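Local structure of protein Dok-7 (Mus musculus, 3ML4) at residues Gln195-Phe198 with Leu199-Ile203. The protein binds the receptor tyrosine kinase MuSK and, as a dimeric adaptor, induces its autophosphorylation, and is essential for forming the neuromuscular synapse. Numbering follows the deposited sequence.
Sequences QMSF and LFDCI
L199 takes up the carbonyl of Q195 through its backbone nitrogen, N to O 3.2 Å, the first of four i to i+4 hydrogen bonds that join residues 195-198 to 199-202 in helix 193-203, the C-terminal helix of the PTB domain. Its side chain leaves the helix on the face turned to the sheet, where it packs on H116 and F118 of strand 115-122. F200 N reaches M196 O at 3.0 Å, while the F200 ring packs on L137 and L161 and enters edge-to-face contacts with Y164 and F171. D201 N closes the next turn on S197 O at 2.8 Å. With CG beside its own backbone N (chi1 -71°), D201 turns its carboxylate back along the helix, where OD1 hydrogen-bonds Y164 OH and a polar side chain of the bound MuSK peptide. C202 N bonds F198 O at 3.0 Å. One turn apart, F198 with CG anti to its N (chi1 167°) and C202 with SG beside its N (chi1 -74°) bring the sulfur over a face of the ring. SG sits 3.7 Å from the ring centroid, displaced toward the CE1-CZ rim, a cysteine sulfur-aromatic contact beside P209. The chemistry thus serves two linked roles: apolar groups seat the helix on the PTB sheet, and the D201 carboxylate presents an acceptor to MuSK, with Y164 bridging them as ring partner of F200 and hydrogen-bond partner of D201.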
loop_
_atom_site.group_PDB
_atom_site.type_symbol
_atom_site.label_atom_id
_atom_site.label_comp_id
_atom_site.label_asym_id
_atom_site.label_seq_id
_atom_site.Cartn_x
_atom_site.Cartn_y
_atom_site.Cartn_z
ATOM N N GLN B 195 2.996 25.216 -3.537
ATOM C CA GLN B 195 2.199 23.987 -3.562
ATOM C C GLN B 195 3.051 22.729 -3.477
ATOM O O GLN B 195 2.650 21.755 -2.845
ATOM C CB GLN B 195 1.326 23.923 -4.814
ATOM C CG GLN B 195 -0.022 24.582 -4.639
ATOM C CD GLN B 195 -0.680 24.954 -5.950
ATOM O OE1 GLN B 195 -0.494 24.290 -6.976
ATOM N NE2 GLN B 195 -1.464 26.026 -5.924
HETATM N N MSE B 196 4.222 22.753 -4.108
HETATM C CA MSE B 196 5.119 21.604 -4.085
HETATM C C MSE B 196 5.730 21.392 -2.704
HETATM O O MSE B 196 5.788 20.267 -2.212
HETATM C CB MSE B 196 6.214 21.737 -5.146
HETATM C CG MSE B 196 5.706 21.565 -6.565
HETATM SE SE MSE B 196 7.008 22.076 -7.935
HETATM C CE MSE B 196 5.771 23.000 -9.095
ATOM N N SER B 197 6.168 22.490 -2.092
ATOM C CA SER B 197 6.818 22.474 -0.785
ATOM C C SER B 197 5.856 22.027 0.315
ATOM O O SER B 197 6.231 21.260 1.211
ATOM C CB SER B 197 7.380 23.862 -0.467
ATOM O OG SER B 197 8.338 23.803 0.571
ATOM N N PHE B 198 4.617 22.511 0.237
ATOM C CA PHE B 198 3.587 22.144 1.195
ATOM C C PHE B 198 3.202 20.666 1.080
ATOM O O PHE B 198 2.967 19.993 2.088
ATOM C CB PHE B 198 2.358 23.030 1.023
ATOM C CG PHE B 198 1.149 22.529 1.752
ATOM C CD1 PHE B 198 1.057 22.651 3.138
ATOM C CD2 PHE B 198 0.104 21.926 1.054
ATOM C CE1 PHE B 198 -0.062 22.187 3.813
ATOM C CE2 PHE B 198 -1.022 21.461 1.719
ATOM C CZ PHE B 198 -1.106 21.587 3.099
ATOM N N LEU B 199 3.133 20.175 -0.155
ATOM C CA LEU B 199 2.903 18.764 -0.409
ATOM C C LEU B 199 4.018 17.938 0.229
ATOM O O LEU B 199 3.759 16.949 0.917
ATOM C CB LEU B 199 2.858 18.507 -1.913
ATOM C CG LEU B 199 2.154 17.237 -2.376
ATOM C CD1 LEU B 199 0.686 17.546 -2.561
ATOM C CD2 LEU B 199 2.760 16.739 -3.673
ATOM N N PHE B 200 5.254 18.372 -0.004
ATOM C CA PHE B 200 6.443 17.760 0.581
ATOM C C PHE B 200 6.398 17.772 2.111
ATOM O O PHE B 200 6.632 16.745 2.750
ATOM C CB PHE B 200 7.698 18.475 0.072
ATOM C CG PHE B 200 8.246 17.933 -1.225
ATOM C CD1 PHE B 200 7.401 17.559 -2.272
ATOM C CD2 PHE B 200 9.620 17.827 -1.409
ATOM C CE1 PHE B 200 7.916 17.068 -3.475
ATOM C CE2 PHE B 200 10.148 17.334 -2.604
ATOM C CZ PHE B 200 9.293 16.956 -3.640
ATOM N N ASP B 201 6.077 18.927 2.687
ATOM C CA ASP B 201 5.959 19.084 4.140
ATOM C C ASP B 201 4.961 18.109 4.752
ATOM O O ASP B 201 5.190 17.562 5.837
ATOM C CB ASP B 201 5.544 20.518 4.494
ATOM C CG ASP B 201 6.650 21.533 4.245
ATOM O OD1 ASP B 201 7.834 21.140 4.144
ATOM O OD2 ASP B 201 6.328 22.730 4.153
ATOM N N CYS B 202 3.847 17.915 4.055
ATOM C CA CYS B 202 2.790 17.055 4.534
ATOM C C CYS B 202 3.199 15.588 4.488
ATOM O O CYS B 202 3.113 14.897 5.505
ATOM C CB CYS B 202 1.512 17.294 3.737
ATOM S SG CYS B 202 0.676 18.842 4.151
ATOM N N ILE B 203 3.661 15.121 3.326
ATOM C CA ILE B 203 3.973 13.695 3.138
ATOM C C ILE B 203 5.059 13.190 4.105
ATOM O O ILE B 203 4.877 12.161 4.765
ATOM C CB ILE B 203 4.301 13.334 1.643
ATOM C CG1 ILE B 203 3.030 13.010 0.852
ATOM C CG2 ILE B 203 5.164 12.084 1.556
ATOM C CD1 ILE B 203 2.062 14.154 0.631
#